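Local coordinates for possible thiamine biosynthesis enzyme (Candida albicans, PDB 2X7P), which is of uncertain function but probably binds a small ligand, possibly one connected with thiamine biosynthesis, in the cleft between its two domains, at residues G56-L61 against E75-D80; I69-T74 against S201-A206. The protein carries 1 engineered substitution. All blocks are in the same frame, centred on the assembly; numbering follows the deposited sequence.

In the fold
From the N terminus the chain lays down helix 55-63, turns into strand 69-73 and runs directly into helix 74-82. Contact 1 closes this short loop, 13 residues between its segments, by setting the two helices side by side. Contact 2 closes a far longer one: 126 residues, including the whole second five-stranded sheet, intervene before strand 203-208 returns to lie antiparallel beside 69-73. The segments alternate along the chain, so the two closures cross instead of nesting. They also touch in space, since L58 and F77 of contact 1 rest on the strands of contact 2. Helix pair and strand pair thereby become one layered unit of the first domain.

Contact 1: G56-L61 against E75-D80; sequences GRLINL and EAFIAD. With ACY (acetic acid), chain H.
I59, set between A76 and D80, makes the tight part of this helix pair. I59 has CG1 anti to its carbonyl carbon (chi1 -59°), which sends the ethyl branch across to helix 74-82; the tip of I59, CD1, stops 3.5 Å from the backbone O of A76, with the A76 methyl just beyond. I59 CG2 and the D80 side chain come from opposite directions, and CG2 ends 3.1 Å from D80 OD2, a tight approach of methyl to carboxylate oxygen. That oxygen's polar partner is the N85 amide, so the Asp is held while I59 packs against it. Beside this, I59 and F77 slide past one another in opposite directions, CG1 of I59 lying 3.9 Å from CE1 of F77, and the ring is met obliquely. L58 adds a looser touch, its CB 4.2 Å from CZ of F77. The helix axes pass 10.0 Å apart at a crossing angle of -51°, and no hydrogen bond joins them. Both helices belong to the sheet-and-helix layering of a periplasmic-binding-protein domain: F77 reaches onto V204 and A206 of the sheet, while I78 and A79 turn to helix 275-288. The solvent side of helix 55-63 is quite different. There R57, with CG anti to the backbone N (chi1 176°) and an extended chain on to NE, carries its guanidinium away from helix 74-82 and grips an acetate side-on. R57 NE donates to acetate OXT at 2.8 Å and R57 NH2 to acetate O at 2.9 Å, the acetate carboxyl carbon lying in the guanidinium plane. L61 CD2 lies 3.7 Å above one face of the R57 guanidinium, toward its rim. The acetate probably comes from the crystallisation liquor.

Contact 2: I69-T74 against S201-A206; sequences IAIGLT and SSWVVA. With AE3 (2-(2-ethoxyethoxy)ethanol), chain F.
L73 lies over W203 near the end of the pairing between 69-73 and 203-208, neighbouring antiparallel strands in the 2-1-3-5-4 sheet of a type II periplasmic-binding-protein domain. CD2 of L73 sits 4.1 Å from the centroid of the W203 five-membered ring and 20° off its normal, a CH-pi contact over the face, toward the rim, the two side chains crossing at a slant. The edge of the indole serves other neighbours: I71 O lies in the ring plane, 3.4 Å from W203 CZ3. The I71 and W203 side chains cross at about a right angle, CG2 of I71 nearest CE3 of W203, and the CE3 side of the indole rests obliquely on CA of G72, which has no side chain. W203 also meets F26, and a bound 2-(2-ethoxyethoxy)ethanol passes its benzene edge, with C5 of the molecule 3.4 Å from W203 CZ2; L73 CD1 touches the same molecule, so the pair helps line the pocket it occupies. At the other end of the pairing, I69 CG2 packs on V205 CG1. The A70 and A206 methyls share one face of the sheet, toward F77. A70 and A206 form a hydrogen-bonded pair; V204 N donates to G72 O at 3.1 Å, whereas the return bond from G72 N is weak. L73 occupies the N-cap position of helix 74-82, and T74 keeps hold of the partner chain through T74 N to S202 O. Turned anti to its carbonyl carbon (chi1 -58°), T74 OG1 donates to S201 O at 2.7 Å, approaching from above that carbonyl's plane, 43° out of it.

Contact 1: G56-L61 against E75-D80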
loop_
_atom_site.group_PDB
_atom_site.type_symbol
_atom_site.label_atom_id
_atom_site.label_comp_id
_atom_site.label_asym_id
_atom_site.label_seq_id
_atom_site.Cartn_x
_atom_site.Cartn_y
_atom_site.Cartn_z
ATOM N N GLY A 56 2.904 3.009 -7.629
ATOM C CA GLY A 56 3.139 2.892 -9.056
ATOM C C GLY A 56 4.527 3.365 -9.441
ATOM O O GLY A 56 5.220 2.717 -10.226
ATOM N N ARG A 57 4.935 4.499 -8.883
ATOM C CA ARG A 57 6.255 5.050 -9.163
ATOM C C ARG A 57 7.349 4.294 -8.416
ATOM O O ARG A 57 8.479 4.190 -8.894
ATOM C CB ARG A 57 6.304 6.541 -8.825
ATOM C CG ARG A 57 7.678 7.163 -9.004
ATOM C CD ARG A 57 7.607 8.677 -9.080
ATOM N NE ARG A 57 8.937 9.275 -9.169
ATOM C CZ ARG A 57 9.667 9.308 -10.280
ATOM N NH1 ARG A 57 9.201 8.772 -11.399
ATOM N NH2 ARG A 57 10.867 9.872 -10.269
ATOM N N LEU A 58 7.011 3.766 -7.243
ATOM C CA LEU A 58 7.957 2.971 -6.466
ATOM C C LEU A 58 8.501 1.823 -7.305
ATOM O O LEU A 58 9.699 1.542 -7.292
ATOM C CB LEU A 58 7.297 2.426 -5.199
ATOM C CG LEU A 58 6.895 3.445 -4.131
ATOM C CD1 LEU A 58 6.212 2.754 -2.962
ATOM C CD2 LEU A 58 8.107 4.229 -3.655
ATOM N N ILE A 59 7.608 1.164 -8.035
ATOM C CA ILE A 59 7.991 0.062 -8.909
ATOM C C ILE A 59 8.901 0.552 -10.030
ATOM O O ILE A 59 9.920 -0.070 -10.330
ATOM C CB ILE A 59 6.756 -0.626 -9.518
ATOM C CG1 ILE A 59 5.852 -1.174 -8.411
ATOM C CG2 ILE A 59 7.176 -1.736 -10.467
ATOM C CD1 ILE A 59 4.600 -1.852 -8.924
ATOM N N ASN A 60 8.528 1.670 -10.642
ATOM C CA ASN A 60 9.325 2.262 -11.710
ATOM C C ASN A 60 10.740 2.600 -11.249
ATOM O O ASN A 60 11.708 2.377 -11.975
ATOM C CB ASN A 60 8.638 3.514 -12.261
ATOM C CG ASN A 60 7.348 3.197 -12.990
ATOM O OD1 ASN A 60 7.130 2.067 -13.428
ATOM N ND2 ASN A 60 6.485 4.196 -13.129
ATOM N N LEU A 61 10.851 3.134 -10.038
ATOM C CA LEU A 61 12.148 3.496 -9.477
ATOM C C LEU A 61 13.017 2.265 -9.229
ATOM O O LEU A 61 14.244 2.340 -9.295
ATOM C CB LEU A 61 11.969 4.299 -8.187
ATOM C CG LEU A 61 11.310 5.671 -8.349
ATOM C CD1 LEU A 61 11.118 6.344 -6.998
ATOM C CD2 LEU A 61 12.130 6.551 -9.279
ATOM N N GLU A 75 -0.760 -5.044 -3.093
ATOM C CA GLU A 75 -1.366 -5.441 -4.360
ATOM C C GLU A 75 -0.602 -4.892 -5.562
ATOM O O GLU A 75 -0.660 -5.456 -6.654
ATOM C CB GLU A 75 -2.836 -5.015 -4.426
ATOM C CG GLU A 75 -3.067 -3.517 -4.569
ATOM C CD GLU A 75 -3.097 -2.793 -3.236
ATOM O OE1 GLU A 75 -2.639 -3.371 -2.228
ATOM O OE2 GLU A 75 -3.587 -1.645 -3.198
ATOM N N ALA A 76 0.115 -3.793 -5.354
ATOM C CA ALA A 76 0.894 -3.178 -6.422
ATOM C C ALA A 76 2.057 -4.070 -6.840
ATOM O O ALA A 76 2.280 -4.301 -8.029
ATOM C CB ALA A 76 1.403 -1.813 -5.989
ATOM N N PHE A 77 2.794 -4.572 -5.855
ATOM C CA PHE A 77 3.964 -5.401 -6.119
ATOM C C PHE A 77 3.585 -6.830 -6.496
ATOM O O PHE A 77 4.284 -7.480 -7.270
ATOM C CB PHE A 77 4.906 -5.396 -4.913
ATOM C CG PHE A 77 5.451 -4.038 -4.577
ATOM C CD1 PHE A 77 6.602 -3.569 -5.188
ATOM C CD2 PHE A 77 4.812 -3.229 -3.653
ATOM C CE1 PHE A 77 7.106 -2.318 -4.882
ATOM C CE2 PHE A 77 5.311 -1.977 -3.343
ATOM C CZ PHE A 77 6.459 -1.522 -3.958
ATOM N N ILE A 78 2.478 -7.316 -5.944
ATOM C CA ILE A 78 2.000 -8.657 -6.261
ATOM C C ILE A 78 1.499 -8.732 -7.700
ATOM O O ILE A 78 1.750 -9.709 -8.405
ATOM C CB ILE A 78 0.875 -9.102 -5.308
ATOM C CG1 ILE A 78 1.394 -9.189 -3.872
ATOM C CG2 ILE A 78 0.304 -10.441 -5.748
ATOM C CD1 ILE A 78 2.522 -10.181 -3.689
ATOM N N ALA A 79 0.789 -7.693 -8.128
ATOM C CA ALA A 79 0.259 -7.634 -9.484
ATOM C C ALA A 79 1.382 -7.516 -10.507
ATOM O O ALA A 79 1.384 -8.209 -11.522
ATOM C CB ALA A 79 -0.712 -6.470 -9.625
ATOM N N ASP A 80 2.337 -6.635 -10.230
ATOM C CA ASP A 80 3.446 -6.396 -11.145
ATOM C C ASP A 80 4.265 -7.664 -11.368
ATOM O O ASP A 80 4.669 -7.964 -12.491
ATOM C CB ASP A 80 4.346 -5.279 -10.615
ATOM C CG ASP A 80 5.378 -4.835 -11.630
ATOM O OD1 ASP A 80 5.004 -4.610 -12.800
ATOM O OD2 ASP A 80 6.563 -4.710 -11.259
HETATM C C ACY H . 10.204 11.283 -6.841
HETATM O O ACY H . 11.171 10.894 -7.531
HETATM O OXT ACY H . 9.144 10.636 -6.697
HETATM C CH3 ACY H . 10.321 12.605 -6.142
#

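Contact 2: I69-T74 against S201-A206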
loop_
_atom_site.group_PDB
_atom_site.type_symbol
_atom_site.label_atom_id
_atom_site.label_comp_id
_atom_site.label_asym_id
_atom_site.label_seq_id
_atom_site.Cartn_x
_atom_site.Cartn_y
_atom_site.Cartn_z
ATOM N N ILE A 69 15.449 -0.057 -2.435
ATOM C CA ILE A 69 14.307 -0.611 -1.717
ATOM C C ILE A 69 13.070 0.268 -1.869
ATOM O O ILE A 69 13.174 1.490 -1.977
ATOM C CB ILE A 69 14.627 -0.785 -0.217
ATOM C CG1 ILE A 69 15.841 -1.697 -0.035
ATOM C CG2 ILE A 69 13.425 -1.341 0.531
ATOM C CD1 ILE A 69 16.238 -1.905 1.409
ATOM N N ALA A 70 11.901 -0.362 -1.880
ATOM C CA ALA A 70 10.640 0.362 -1.973
ATOM C C ALA A 70 9.624 -0.181 -0.972
ATOM O O ALA A 70 9.545 -1.389 -0.747
ATOM C CB ALA A 70 10.087 0.288 -3.388
ATOM N N ILE A 71 8.852 0.717 -0.372
ATOM C CA ILE A 71 7.827 0.330 0.588
ATOM C C ILE A 71 6.473 0.910 0.192
ATOM O O ILE A 71 6.211 2.093 0.402
ATOM C CB ILE A 71 8.188 0.792 2.014
ATOM C CG1 ILE A 71 9.549 0.226 2.427
ATOM C CG2 ILE A 71 7.110 0.374 3.002
ATOM C CD1 ILE A 71 10.004 0.668 3.800
ATOM N N GLY A 72 5.617 0.072 -0.385
ATOM C CA GLY A 72 4.314 0.515 -0.845
ATOM C C GLY A 72 3.224 -0.519 -0.645
ATOM O O GLY A 72 3.398 -1.485 0.099
ATOM N N LEU A 73 2.094 -0.314 -1.315
ATOM C CA LEU A 73 0.948 -1.206 -1.188
ATOM C C LEU A 73 1.251 -2.602 -1.724
ATOM O O LEU A 73 1.952 -2.757 -2.723
ATOM C CB LEU A 73 -0.274 -0.618 -1.895
ATOM C CG LEU A 73 -0.783 0.712 -1.337
ATOM C CD1 LEU A 73 -2.023 1.169 -2.087
ATOM C CD2 LEU A 73 -1.069 0.591 0.152
ATOM N N THR A 74 0.707 -3.611 -1.051
ATOM C CA THR A 74 0.972 -5.005 -1.388
ATOM C C THR A 74 0.488 -5.385 -2.784
ATOM O O THR A 74 1.232 -5.980 -3.564
ATOM C CB THR A 74 0.324 -5.957 -0.363
ATOM O OG1 THR A 74 0.819 -5.659 0.948
ATOM C CG2 THR A 74 0.639 -7.406 -0.704
ATOM N N SER A 201 -2.736 -7.935 3.650
ATOM C CA SER A 201 -2.037 -6.927 4.438
ATOM C C SER A 201 -1.713 -5.737 3.542
ATOM O O SER A 201 -1.431 -5.904 2.357
ATOM C CB SER A 201 -0.759 -7.505 5.047
ATOM O OG SER A 201 -1.055 -8.568 5.936
ATOM N N SER A 202 -1.746 -4.538 4.114
ATOM C CA SER A 202 -1.672 -3.309 3.326
ATOM C C SER A 202 -0.295 -2.992 2.730
ATOM O O SER A 202 -0.187 -2.718 1.536
ATOM C CB SER A 202 -2.183 -2.120 4.146
ATOM O OG SER A 202 -1.506 -2.024 5.385
ATOM N N TRP A 203 0.749 -3.023 3.553
ATOM C CA TRP A 203 2.077 -2.600 3.107
ATOM C C TRP A 203 3.123 -3.714 3.154
ATOM O O TRP A 203 3.082 -4.581 4.027
ATOM C CB TRP A 203 2.562 -1.408 3.934
ATOM C CG TRP A 203 1.716 -0.186 3.779
ATOM C CD1 TRP A 203 0.457 0.006 4.267
ATOM C CD2 TRP A 203 2.071 1.024 3.099
ATOM N NE1 TRP A 203 0.002 1.256 3.928
ATOM C CE2 TRP A 203 0.975 1.903 3.211
ATOM C CE3 TRP A 203 3.208 1.449 2.404
ATOM C CZ2 TRP A 203 0.983 3.179 2.656
ATOM C CZ3 TRP A 203 3.213 2.717 1.853
ATOM C CH2 TRP A 203 2.108 3.567 1.982
ATOM N N VAL A 204 4.063 -3.673 2.215
ATOM C CA VAL A 204 5.161 -4.636 2.171
ATOM C C VAL A 204 6.483 -3.973 1.793
ATOM O O VAL A 204 6.509 -2.837 1.319
ATOM C CB VAL A 204 4.889 -5.773 1.167
ATOM C CG1 VAL A 204 3.703 -6.612 1.613
ATOM C CG2 VAL A 204 4.663 -5.208 -0.227
ATOM N N VAL A 205 7.578 -4.697 2.002
ATOM C CA VAL A 205 8.905 -4.225 1.627
ATOM C C VAL A 205 9.378 -4.950 0.372
ATOM O O VAL A 205 9.341 -6.177 0.307
ATOM C CB VAL A 205 9.924 -4.460 2.754
ATOM C CG1 VAL A 205 11.306 -3.981 2.329
ATOM C CG2 VAL A 205 9.477 -3.759 4.028
ATOM N N ALA A 206 9.825 -4.190 -0.622
ATOM C CA ALA A 206 10.246 -4.772 -1.892
ATOM C C ALA A 206 11.610 -4.258 -2.345
ATOM O O ALA A 206 12.098 -3.239 -1.858
ATOM C CB ALA A 206 9.199 -4.514 -2.965
HETATM C C1 AE3 F . -0.716 3.961 -4.005
HETATM C C2 AE3 F . 0.148 4.242 -2.781
HETATM O O2 AE3 F . -0.625 4.881 -1.767
HETATM C C3 AE3 F . 0.134 4.997 -0.566
HETATM C C4 AE3 F . -0.624 5.778 0.501
HETATM O O3 AE3 F . -1.917 5.218 0.710
HETATM C C5 AE3 F . -2.005 4.581 1.982
HETATM C C6 AE3 F . -2.708 5.487 2.982
HETATM O O4 AE3 F . -3.725 6.242 2.316
#